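Local coordinates for protein chloromuconate cycloisomerase (Rhodococcus opacus, PDB 4M0X) that belongs to the muconate lactonizing enzyme branch of the enolase superfamily and binds a manganese ion in its barrel domain, at residues 51-54 with 55-59; 84-87 with 88-92; 169-172 with 173-177; 250-253 with 254-257. All blocks are in the same frame, centred on the assembly; numbering follows the deposited sequence.

Interaction 1: 51-54 with 55-59; sequences VTPG and GPWWG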
ATOM      1  N   VAL A  51     -10.051  38.884   7.852  1.00 24.96           N
ATOM      2  CA  VAL A  51     -11.080  38.529   8.795  1.00 27.99           C
ATOM      3  C   VAL A  51     -10.860  37.120   9.380  1.00 30.78           C
ATOM      4  O   VAL A  51     -10.179  36.251   8.791  1.00 32.07           O
ATOM      5  CB  VAL A  51     -12.488  38.731   8.155  1.00 28.34           C
ATOM      6  CG1 VAL A  51     -12.738  37.704   7.051  1.00 27.04           C
ATOM      7  CG2 VAL A  51     -13.592  38.766   9.208  1.00 26.10           C
ATOM      8  N   THR A  52     -11.451  36.918  10.545  1.00 31.20           N
ATOM      9  CA  THR A  52     -11.185  35.773  11.375  1.00 31.22           C
ATOM     10  C   THR A  52     -12.503  35.382  12.057  1.00 32.39           C
ATOM     11  O   THR A  52     -13.357  36.239  12.289  1.00 36.29           O
ATOM     12  CB  THR A  52     -10.116  36.179  12.384  1.00 32.02           C
ATOM     13  OG1 THR A  52      -8.953  35.366  12.202  1.00 37.72           O
ATOM     14  CG2 THR A  52     -10.615  36.104  13.778  1.00 31.41           C
ATOM     15  N   PRO A  53     -12.714  34.091  12.337  1.00 30.75           N
ATOM     16  CA  PRO A  53     -13.976  33.717  13.007  1.00 30.49           C
ATOM     17  C   PRO A  53     -13.999  34.032  14.500  1.00 32.38           C
ATOM     18  O   PRO A  53     -14.275  33.129  15.318  1.00 34.32           O
ATOM     19  CB  PRO A  53     -14.052  32.205  12.814  1.00 28.24           C
ATOM     20  CG  PRO A  53     -12.649  31.794  12.552  1.00 29.25           C
ATOM     21  CD  PRO A  53     -11.977  32.923  11.841  1.00 30.06           C
ATOM     22  N   GLY A  54     -13.701  35.285  14.849  1.00 31.84           N
ATOM     23  CA  GLY A  54     -13.660  35.735  16.239  1.00 30.21           C
ATOM     24  C   GLY A  54     -12.366  35.546  17.012  1.00 30.11           C
ATOM     25  O   GLY A  54     -12.414  35.365  18.215  1.00 34.93           O
ATOM     26  N   GLY A  55     -11.209  35.595  16.356  1.00 28.61           N
ATOM     27  CA  GLY A  55      -9.922  35.586  17.071  1.00 27.38           C
ATOM     28  C   GLY A  55      -9.022  34.437  16.631  1.00 28.62           C
ATOM     29  O   GLY A  55      -9.350  33.715  15.683  1.00 28.82           O
ATOM     30  N   PRO A  56      -7.890  34.243  17.322  1.00 26.62           N
ATOM     31  CA  PRO A  56      -6.902  33.308  16.819  1.00 26.15           C
ATOM     32  C   PRO A  56      -7.174  31.837  17.121  1.00 25.22           C
ATOM     33  O   PRO A  56      -6.385  30.980  16.742  1.00 24.82           O
ATOM     34  CB  PRO A  56      -5.601  33.797  17.454  1.00 25.70           C
ATOM     35  CG  PRO A  56      -6.046  34.396  18.726  1.00 26.78           C
ATOM     36  CD  PRO A  56      -7.380  35.029  18.453  1.00 26.81           C
ATOM     37  N   TRP A  57      -8.301  31.538  17.751  1.00 25.85           N
ATOM     38  CA  TRP A  57      -8.649  30.148  18.061  1.00 25.36           C
ATOM     39  C   TRP A  57      -8.636  29.249  16.812  1.00 25.22           C
ATOM     40  O   TRP A  57      -8.180  28.107  16.881  1.00 25.16           O
ATOM     41  CB  TRP A  57     -10.003  30.077  18.792  1.00 26.64           C
ATOM     42  CG  TRP A  57     -11.197  30.250  17.865  1.00 29.19           C
ATOM     43  CD1 TRP A  57     -11.794  31.432  17.502  1.00 29.64           C
ATOM     44  CD2 TRP A  57     -11.897  29.214  17.145  1.00 29.75           C
ATOM     45  NE1 TRP A  57     -12.831  31.196  16.623  1.00 29.72           N
ATOM     46  CE2 TRP A  57     -12.918  29.849  16.383  1.00 30.38           C
ATOM     47  CE3 TRP A  57     -11.758  27.814  17.064  1.00 28.56           C
ATOM     48  CZ2 TRP A  57     -13.800  29.131  15.553  1.00 29.57           C
ATOM     49  CZ3 TRP A  57     -12.643  27.099  16.249  1.00 29.57           C
ATOM     50  CH2 TRP A  57     -13.649  27.767  15.500  1.00 29.96           C
ATOM     51  N   TRP A  58      -9.101  29.772  15.673  1.00 24.54           N
ATOM     52  CA  TRP A  58      -9.281  28.966  14.473  1.00 24.77           C
ATOM     53  C   TRP A  58      -7.977  28.782  13.708  1.00 25.69           C
ATOM     54  O   TRP A  58      -7.615  27.662  13.363  1.00 24.34           O
ATOM     55  CB  TRP A  58     -10.327  29.619  13.580  1.00 25.53           C
ATOM     56  CG  TRP A  58     -10.888  28.778  12.417  1.00 25.77           C
ATOM     57  CD1 TRP A  58     -12.138  28.237  12.331  1.00 24.56           C
ATOM     58  CD2 TRP A  58     -10.232  28.463  11.166  1.00 26.72           C
ATOM     59  NE1 TRP A  58     -12.299  27.595  11.128  1.00 25.03           N
ATOM     60  CE2 TRP A  58     -11.144  27.700  10.401  1.00 26.11           C
ATOM     61  CE3 TRP A  58      -8.954  28.739  10.628  1.00 27.31           C
ATOM     62  CZ2 TRP A  58     -10.824  27.206   9.124  1.00 28.20           C
ATOM     63  CZ3 TRP A  58      -8.626  28.237   9.348  1.00 26.60           C
ATOM     64  CH2 TRP A  58      -9.558  27.486   8.617  1.00 28.23           C
ATOM     65  N   GLY A  59      -7.285  29.886  13.433  1.00 27.44           N
ATOM     66  CA  GLY A  59      -6.140  29.877  12.513  1.00 29.02           C
ATOM     67  C   GLY A  59      -4.875  30.554  13.030  1.00 32.00           C
ATOM     68  O   GLY A  59      -3.861  30.588  12.324  1.00 32.16           O
TER
HETATM   69  O   HOH W   1      -8.132  32.738  13.605  1.00 32.59           O
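The indole of Trp57 meets the backbone of Pro53 at its edge and the CB of Trp58 over one face. That CB stands 3.8 Å above the middle of the Trp57 ring plane. At the edge, Trp57 NE1 gives a nearly straight hydrogen bond to Pro53 O, at 2.7 Å with an N-H...O angle of 171°. The oxygen lies in the ring plane, but the donor sits well above the plane of the carbonyl. Trp57 CG is placed between its own backbone N and carbonyl carbon (chi1 77°), and this turns NE1 back toward the loop. Pro53 CG rests on Trp58 CB, and the two side chains cross at about a right angle. The Trp58 ring has Trp57 CZ2 at its edge. Pro53 is the centre of an inverse gamma turn. One water ties three points of the loop together: it donates to Gly55 O at 2.6 Å, accepts from Gly59 N at 3.0 Å and bonds Thr52 OG1. The side chain of Trp58 comes to about 5 Å from the manganese ion and touches Asp247, one of its ligands. Pro56 and Trp57 also pack on a second subunit. Within the chain, the loop joins strand 45-51 to helix 63-74.

Interaction 2: 84-87 with 88-92; sequences STIG and VASQS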
ATOM      1  N   SER A  84       0.304  45.714 -11.056  1.00 35.24           N
ATOM      2  CA  SER A  84      -0.139  44.595 -11.899  1.00 35.69           C
ATOM      3  C   SER A  84       0.614  43.279 -11.640  1.00 34.16           C
ATOM      4  O   SER A  84       0.235  42.242 -12.189  1.00 32.98           O
ATOM      5  CB  SER A  84      -0.053  44.951 -13.385  1.00 33.88           C
ATOM      6  OG  SER A  84       1.295  45.201 -13.766  1.00 32.53           O
ATOM      7  N   THR A  85       1.678  43.338 -10.836  1.00 31.54           N
ATOM      8  CA  THR A  85       2.524  42.163 -10.579  1.00 30.70           C
ATOM      9  C   THR A  85       2.118  41.492  -9.258  1.00 30.56           C
ATOM     10  O   THR A  85       2.895  41.438  -8.293  1.00 32.45           O
ATOM     11  CB  THR A  85       4.055  42.458 -10.671  1.00 27.80           C
ATOM     12  OG1 THR A  85       4.428  43.545  -9.817  1.00 27.08           O
ATOM     13  CG2 THR A  85       4.422  42.837 -12.052  1.00 27.85           C
ATOM     14  N   ILE A  86       0.886  40.985  -9.247  1.00 29.06           N
ATOM     15  CA  ILE A  86       0.269  40.347  -8.078  1.00 26.96           C
ATOM     16  C   ILE A  86       0.945  39.022  -7.783  1.00 27.59           C
ATOM     17  O   ILE A  86       1.096  38.635  -6.611  1.00 27.75           O
ATOM     18  CB  ILE A  86      -1.250  40.158  -8.305  1.00 26.01           C
ATOM     19  CG1 ILE A  86      -1.926  41.532  -8.404  1.00 26.16           C
ATOM     20  CG2 ILE A  86      -1.902  39.358  -7.180  1.00 25.04           C
ATOM     21  CD1 ILE A  86      -2.800  41.688  -9.620  1.00 24.79           C
ATOM     22  N   GLY A  87       1.361  38.341  -8.849  1.00 26.70           N
ATOM     23  CA  GLY A  87       2.100  37.087  -8.733  1.00 27.36           C
ATOM     24  C   GLY A  87       3.361  37.249  -7.911  1.00 27.27           C
ATOM     25  O   GLY A  87       3.577  36.513  -6.932  1.00 25.75           O
ATOM     26  N   VAL A  88       4.180  38.231  -8.285  1.00 28.41           N
ATOM     27  CA  VAL A  88       5.483  38.435  -7.622  1.00 31.29           C
ATOM     28  C   VAL A  88       5.296  38.990  -6.218  1.00 31.28           C
ATOM     29  O   VAL A  88       6.127  38.755  -5.331  1.00 29.61           O
ATOM     30  CB  VAL A  88       6.418  39.392  -8.399  1.00 33.28           C
ATOM     31  CG1 VAL A  88       7.828  39.374  -7.786  1.00 32.08           C
ATOM     32  CG2 VAL A  88       6.463  39.025  -9.877  1.00 31.65           C
ATOM     33  N   ALA A  89       4.211  39.746  -6.039  1.00 30.27           N
ATOM     34  CA  ALA A  89       3.914  40.353  -4.762  1.00 29.41           C
ATOM     35  C   ALA A  89       3.559  39.228  -3.797  1.00 29.92           C
ATOM     36  O   ALA A  89       3.946  39.256  -2.623  1.00 28.91           O
ATOM     37  CB  ALA A  89       2.774  41.342  -4.901  1.00 29.79           C
ATOM     38  N   SER A  90       2.857  38.215  -4.309  1.00 29.54           N
ATOM     39  CA  SER A  90       2.480  37.081  -3.482  1.00 28.52           C
ATOM     40  C   SER A  90       3.695  36.265  -3.117  1.00 31.05           C
ATOM     41  O   SER A  90       3.837  35.862  -1.964  1.00 31.70           O
ATOM     42  CB  SER A  90       1.448  36.213  -4.167  1.00 26.60           C
ATOM     43  OG  SER A  90       0.262  36.934  -4.351  1.00 26.38           O
ATOM     44  N   GLN A  91       4.585  36.029  -4.081  1.00 34.06           N
ATOM     45  CA  GLN A  91       5.782  35.252  -3.783  1.00 36.27           C
ATOM     46  C   GLN A  91       6.721  36.022  -2.854  1.00 36.61           C
ATOM     47  O   GLN A  91       7.351  35.436  -1.978  1.00 38.82           O
ATOM     48  CB  GLN A  91       6.497  34.819  -5.045  1.00 40.40           C
ATOM     49  CG  GLN A  91       7.658  33.879  -4.766  1.00 52.97           C
ATOM     50  CD  GLN A  91       8.229  33.257  -6.026  1.00 62.14           C
ATOM     51  OE1 GLN A  91       7.592  33.270  -7.088  1.00 68.90           O
ATOM     52  NE2 GLN A  91       9.435  32.695  -5.916  1.00 64.29           N
ATOM     53  N   SER A  92       6.798  37.336  -3.037  1.00 35.97           N
ATOM     54  CA  SER A  92       7.564  38.187  -2.147  1.00 32.64           C
ATOM     55  C   SER A  92       7.096  38.016  -0.727  1.00 30.82           C
ATOM     56  O   SER A  92       7.896  37.742   0.163  1.00 29.44           O
ATOM     57  CB  SER A  92       7.418  39.635  -2.558  1.00 34.38           C
ATOM     58  OG  SER A  92       8.071  39.887  -3.792  1.00 35.61           O
TER
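Ser90 and Ile86 meet one helical turn apart, on the closely packed side of the contact. Ser90 N donates to Ile86 O at 2.9 Å. Ser90 OG lies at the same distance from Ile86 O, although its proton has another acceptor within reach. The hydroxyl is anti to the carbonyl carbon of Ser90 (chi1 -64°), which folds it back over the preceding turn. Ala89 CB rests 3.4 Å from Thr85 O, and Ala89 N donates to that oxygen at 3.1 Å. Gln91 N does likewise to Gly87 O. These bonds form the first turn of helix 86-96, with Thr85 at the N-cap position. The Thr85 side chain makes no capping bond here; its hydroxyl bonds Asp82 and Arg81 instead. One turn on, Ser92 N and Ser92 OG grip Val88 O from opposite faces of the carbonyl plane, the hydroxyl at 2.7 Å. Ile86 and Ser90 pack on helix 101-118. Between the two segments the other side is looser. Val88 CG2 comes only to 4.3 Å from Thr85 CB, and both residues pack on Leu130 of a third subunit. Gln91 extends from the exposed part of the helix; of its side chain, CB comes nearest the earlier turn, 3.9 Å from Gly87 O.

Interaction 3: 169-172 with 173-177; sequences GAEP and ADTDS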
ATOM      1  N   GLY A 169     -19.634  22.057  18.608  1.00 38.48           N
ATOM      2  CA  GLY A 169     -18.366  21.942  19.325  1.00 36.88           C
ATOM      3  C   GLY A 169     -18.201  22.778  20.580  1.00 37.75           C
ATOM      4  O   GLY A 169     -17.134  22.776  21.191  1.00 36.52           O
ATOM      5  N   ALA A 170     -19.239  23.501  20.974  1.00 38.47           N
ATOM      6  CA  ALA A 170     -19.129  24.374  22.138  1.00 41.40           C
ATOM      7  C   ALA A 170     -19.431  23.653  23.454  1.00 41.90           C
ATOM      8  O   ALA A 170     -19.286  24.240  24.529  1.00 42.83           O
ATOM      9  CB  ALA A 170     -20.021  25.602  21.984  1.00 40.07           C
ATOM     10  N   GLU A 171     -19.852  22.395  23.364  1.00 38.34           N
ATOM     11  CA  GLU A 171     -20.401  21.682  24.502  1.00 37.75           C
ATOM     12  C   GLU A 171     -20.209  20.224  24.187  1.00 37.31           C
ATOM     13  O   GLU A 171     -19.955  19.901  23.044  1.00 36.36           O
ATOM     14  CB  GLU A 171     -21.891  22.015  24.676  1.00 39.83           C
ATOM     15  CG  GLU A 171     -22.736  21.941  23.411  1.00 39.12           C
ATOM     16  CD  GLU A 171     -24.233  21.858  23.698  1.00 42.13           C
ATOM     17  OE1 GLU A 171     -24.985  22.806  23.346  1.00 41.69           O
ATOM     18  OE2 GLU A 171     -24.669  20.831  24.266  1.00 42.31           O
ATOM     19  N   PRO A 172     -20.319  19.325  25.183  1.00 38.90           N
ATOM     20  CA  PRO A 172     -19.968  17.946  24.823  1.00 37.85           C
ATOM     21  C   PRO A 172     -20.798  17.374  23.652  1.00 36.28           C
ATOM     22  O   PRO A 172     -21.975  17.722  23.451  1.00 31.87           O
ATOM     23  CB  PRO A 172     -20.209  17.162  26.125  1.00 36.86           C
ATOM     24  CG  PRO A 172     -20.094  18.180  27.200  1.00 36.99           C
ATOM     25  CD  PRO A 172     -20.684  19.432  26.605  1.00 38.72           C
ATOM     26  N   ALA A 173     -20.143  16.509  22.891  1.00 34.13           N
ATOM     27  CA  ALA A 173     -20.752  15.794  21.803  1.00 33.67           C
ATOM     28  C   ALA A 173     -22.207  15.412  22.056  1.00 32.94           C
ATOM     29  O   ALA A 173     -23.080  15.643  21.213  1.00 32.01           O
ATOM     30  CB  ALA A 173     -19.935  14.548  21.520  1.00 34.67           C
ATOM     31  N   ASP A 174     -22.460  14.812  23.204  1.00 32.81           N
ATOM     32  CA  ASP A 174     -23.743  14.153  23.427  1.00 37.47           C
ATOM     33  C   ASP A 174     -24.931  15.124  23.653  1.00 36.15           C
ATOM     34  O   ASP A 174     -26.002  14.956  23.069  1.00 32.41           O
ATOM     35  CB  ASP A 174     -23.610  13.113  24.549  1.00 38.30           C
ATOM     36  CG  ASP A 174     -23.361  13.731  25.901  1.00 40.18           C
ATOM     37  OD1 ASP A 174     -22.530  14.668  26.035  1.00 39.75           O
ATOM     38  OD2 ASP A 174     -24.029  13.265  26.842  1.00 44.77           O
ATOM     39  N   THR A 175     -24.710  16.129  24.498  1.00 37.98           N
ATOM     40  CA  THR A 175     -25.629  17.237  24.645  1.00 40.10           C
ATOM     41  C   THR A 175     -25.778  17.929  23.291  1.00 39.57           C
ATOM     42  O   THR A 175     -26.892  18.130  22.827  1.00 42.94           O
ATOM     43  CB  THR A 175     -25.202  18.236  25.771  1.00 44.07           C
ATOM     44  OG1 THR A 175     -23.798  18.547  25.693  1.00 47.31           O
ATOM     45  CG2 THR A 175     -25.485  17.660  27.150  1.00 45.52           C
ATOM     46  N   ASP A 176     -24.657  18.231  22.638  1.00 37.02           N
ATOM     47  CA  ASP A 176     -24.651  18.957  21.351  1.00 37.46           C
ATOM     48  C   ASP A 176     -25.515  18.326  20.267  1.00 36.60           C
ATOM     49  O   ASP A 176     -26.204  19.032  19.536  1.00 36.79           O
ATOM     50  CB  ASP A 176     -23.211  19.125  20.799  1.00 36.80           C
ATOM     51  CG  ASP A 176     -23.001  20.464  20.087  1.00 34.78           C
ATOM     52  OD1 ASP A 176     -23.922  21.319  20.111  1.00 36.98           O
ATOM     53  OD2 ASP A 176     -21.914  20.673  19.513  1.00 31.78           O
ATOM     54  N   SER A 177     -25.456  17.002  20.169  1.00 36.18           N
ATOM     55  CA  SER A 177     -26.140  16.257  19.125  1.00 33.93           C
ATOM     56  C   SER A 177     -27.594  16.096  19.418  1.00 35.46           C
ATOM     57  O   SER A 177     -28.399  16.016  18.503  1.00 36.71           O
ATOM     58  CB  SER A 177     -25.524  14.881  18.965  1.00 31.87           C
ATOM     59  OG  SER A 177     -24.171  15.014  18.594  1.00 31.51           O
TER
HETATM   60  O   HOH W   2     -21.934  23.322  20.341  1.00 24.85           O
HETATM   61  O   HOH W   3     -19.817  19.037  20.263  1.00 23.82           O
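Asp176 reaches back from the first turn of its helix to the loop at 169-172. Its CB lies 3.2 Å from Pro172 O. Its CG comes beside Glu171 CG. From there the carboxylate divides its work. OD2 accepts from Gly169 N at 2.8 Å, with an N-H...O angle of 178°, and the donor comes in nearly along the C-O axis. The same oxygen takes two waters. One also donates to Glu171 O; the other accepts from Ala170 N and makes a weak bond to OD2. Two backbone N-H groups of the loop are thus tied to this one oxygen, one directly and one through water. OD1 forms a salt bridge with Arg179. It also lies near the Glu171 carboxylate. The two carboxylates are almost parallel, 14° apart, and Glu171 OE1 is 3.7 Å from Asp176 OD1. Arg179 probably eases this closeness of like charges, since it also makes a long, weak ion pair with Glu171 OE1. Glu171 runs extended beyond CG, and its OE2 lies 2.8 Å from Thr175 OG1. That hydroxyl is also 3.0 Å from Pro172 O, so its single proton has a choice of acceptors. Asp176 N donates to Pro172 O at 2.8 Å and closes the first helical turn after Pro172, the N-cap residue. Ala173 and Ser177 pack on Trp209 of helix 203-215. The contact joins the loop after strand 163-167 to the first turn of helix 173-183, a beta-to-alpha connection of the TIM-barrel domain of the enolase superfamily.

Interaction 4: 250-253 with 254-257; sequences VTTV and QQAI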
ATOM      1  N   VAL A 250      -7.970  21.921   4.737  1.00 21.85           N
ATOM      2  CA  VAL A 250      -7.547  22.506   3.451  1.00 20.50           C
ATOM      3  C   VAL A 250      -7.312  23.977   3.537  1.00 21.04           C
ATOM      4  O   VAL A 250      -8.234  24.787   3.412  1.00 21.90           O
ATOM      5  CB  VAL A 250      -8.574  22.435   2.315  1.00 19.62           C
ATOM      6  CG1 VAL A 250      -8.082  21.544   1.179  1.00 19.47           C
ATOM      7  CG2 VAL A 250      -9.972  22.128   2.808  1.00 18.32           C
ATOM      8  N   THR A 251      -6.074  24.357   3.708  1.00 21.36           N
ATOM      9  CA  THR A 251      -5.811  25.769   3.653  1.00 22.12           C
ATOM     10  C   THR A 251      -4.765  26.018   2.627  1.00 22.84           C
ATOM     11  O   THR A 251      -4.502  27.148   2.310  1.00 26.08           O
ATOM     12  CB  THR A 251      -5.301  26.312   4.971  1.00 21.01           C
ATOM     13  OG1 THR A 251      -4.002  25.758   5.200  1.00 20.83           O
ATOM     14  CG2 THR A 251      -6.254  25.947   6.110  1.00 19.97           C
ATOM     15  N   THR A 252      -4.144  24.969   2.121  1.00 23.00           N
ATOM     16  CA  THR A 252      -3.139  25.166   1.101  1.00 24.06           C
ATOM     17  C   THR A 252      -3.351  24.131   0.033  1.00 24.30           C
ATOM     18  O   THR A 252      -3.922  23.069   0.268  1.00 24.43           O
ATOM     19  CB  THR A 252      -1.663  25.084   1.627  1.00 24.83           C
ATOM     20  OG1 THR A 252      -1.270  23.709   1.845  1.00 26.75           O
ATOM     21  CG2 THR A 252      -1.460  25.902   2.893  1.00 22.78           C
ATOM     22  N   VAL A 253      -2.867  24.494  -1.134  1.00 24.42           N
ATOM     23  CA  VAL A 253      -2.802  23.691  -2.323  1.00 26.44           C
ATOM     24  C   VAL A 253      -2.037  22.360  -2.085  1.00 26.48           C
ATOM     25  O   VAL A 253      -2.361  21.335  -2.673  1.00 25.83           O
ATOM     26  CB  VAL A 253      -2.215  24.603  -3.470  1.00 27.29           C
ATOM     27  CG1 VAL A 253      -0.692  24.629  -3.488  1.00 26.79           C
ATOM     28  CG2 VAL A 253      -2.778  24.254  -4.825  1.00 28.09           C
ATOM     29  N   GLN A 254      -1.044  22.365  -1.200  1.00 27.38           N
ATOM     30  CA  GLN A 254      -0.317  21.129  -0.887  1.00 28.00           C
ATOM     31  C   GLN A 254      -1.203  20.194  -0.048  1.00 28.69           C
ATOM     32  O   GLN A 254      -1.169  18.971  -0.216  1.00 30.85           O
ATOM     33  CB  GLN A 254       1.020  21.421  -0.162  1.00 26.75           C
ATOM     34  CG  GLN A 254       2.103  22.040  -1.038  1.00 27.67           C
ATOM     35  CD  GLN A 254       2.090  23.584  -1.128  1.00 29.87           C
ATOM     36  OE1 GLN A 254       1.734  24.298  -0.177  1.00 33.10           O
ATOM     37  NE2 GLN A 254       2.513  24.097  -2.269  1.00 27.81           N
ATOM     38  N   GLN A 255      -1.977  20.781   0.867  1.00 27.59           N
ATOM     39  CA  GLN A 255      -2.927  20.027   1.692  1.00 25.25           C
ATOM     40  C   GLN A 255      -4.030  19.450   0.829  1.00 24.52           C
ATOM     41  O   GLN A 255      -4.413  18.293   1.012  1.00 24.30           O
ATOM     42  CB  GLN A 255      -3.493  20.916   2.783  1.00 24.23           C
ATOM     43  CG  GLN A 255      -2.366  21.511   3.586  1.00 26.01           C
ATOM     44  CD  GLN A 255      -2.805  22.252   4.828  1.00 26.36           C
ATOM     45  OE1 GLN A 255      -2.414  21.885   5.931  1.00 27.83           O
ATOM     46  NE2 GLN A 255      -3.604  23.294   4.661  1.00 25.10           N
ATOM     47  N   ALA A 256      -4.516  20.261  -0.111  1.00 22.47           N
ATOM     48  CA  ALA A 256      -5.472  19.839  -1.100  1.00 24.31           C
ATOM     49  C   ALA A 256      -5.021  18.540  -1.730  1.00 26.97           C
ATOM     50  O   ALA A 256      -5.757  17.565  -1.752  1.00 29.31           O
ATOM     51  CB  ALA A 256      -5.625  20.899  -2.172  1.00 22.40           C
ATOM     52  N   ILE A 257      -3.794  18.524  -2.223  1.00 27.70           N
ATOM     53  CA  ILE A 257      -3.271  17.356  -2.872  1.00 28.52           C
ATOM     54  C   ILE A 257      -3.160  16.167  -1.925  1.00 28.42           C
ATOM     55  O   ILE A 257      -3.626  15.061  -2.251  1.00 28.89           O
ATOM     56  CB  ILE A 257      -1.944  17.689  -3.572  1.00 31.43           C
ATOM     57  CG1 ILE A 257      -2.270  18.081  -5.020  1.00 33.04           C
ATOM     58  CG2 ILE A 257      -0.939  16.532  -3.467  1.00 28.94           C
ATOM     59  CD1 ILE A 257      -1.093  18.638  -5.807  1.00 38.79           C
TER
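Thr252 and Gln255 cross at a slant, with the threonine hydroxyl set over the start of the glutamine chain. Thr252 OG1 lies between its own backbone N and carbonyl carbon (chi1 77°), which points it at the N-H groups of Gln254 and Gln255. It accepts from Gln255 N at 3.2 Å, with an N-H...O angle of 160°. A second bond, from Gln254 N, is weak. This is an N-cap, with Thr252 capping helix 253-262. The Thr252 carbonyl serves the same turn, since Ala256 N donates to Thr252 O at 2.9 Å. Gln255 runs extended beyond CG, back along the loop, and its amide ends beside the Thr251 side chain. Gln254 behaves differently. Its chain bends at chi2 (88°), and the amide folds back toward the cap. There Gln254 CD lies 3.8 Å from Val253 CG1. On another side of the turn, Val250 CG1 lies alongside Ala256, 4.2 Å from Ala256 CB. Ile257 N donates to Val253 O at 3.2 Å and carries the helix into its next turn. Val253 and Ile257 also touch Ala290 of a third subunit, and Gln254 touches Trp228 of a second. Within the chain, the loop leads from strand 244-246 into helix 253-262. Val250 and Ala256 pack on Phe268 of strand 267-270, while Val253 and Ala256 pack on Ile287 of helix 278-291.

How the interactions relate
The four contacts follow one another along the chain; none nests or crosses. Interaction 1 folds the first part of the loop after strand 45-51 back on itself, and interaction 2 starts helix 86-96. Both belong to the N-terminal domain of the family, with centres 26 Å apart. Interactions 3 and 4 belong to the barrel domain, each where a loop after a strand enters the next helix. Interaction 1 comes closest to the barrel contacts: its nearest atoms are about 4 Å from interaction 4 and about 8 Å from interaction 3, without touching. It also lies nearest the manganese ion. Interactions 2 and 3 are on opposite sides of the chain's centre. Interactions 2 and 4 both touch the third subunit.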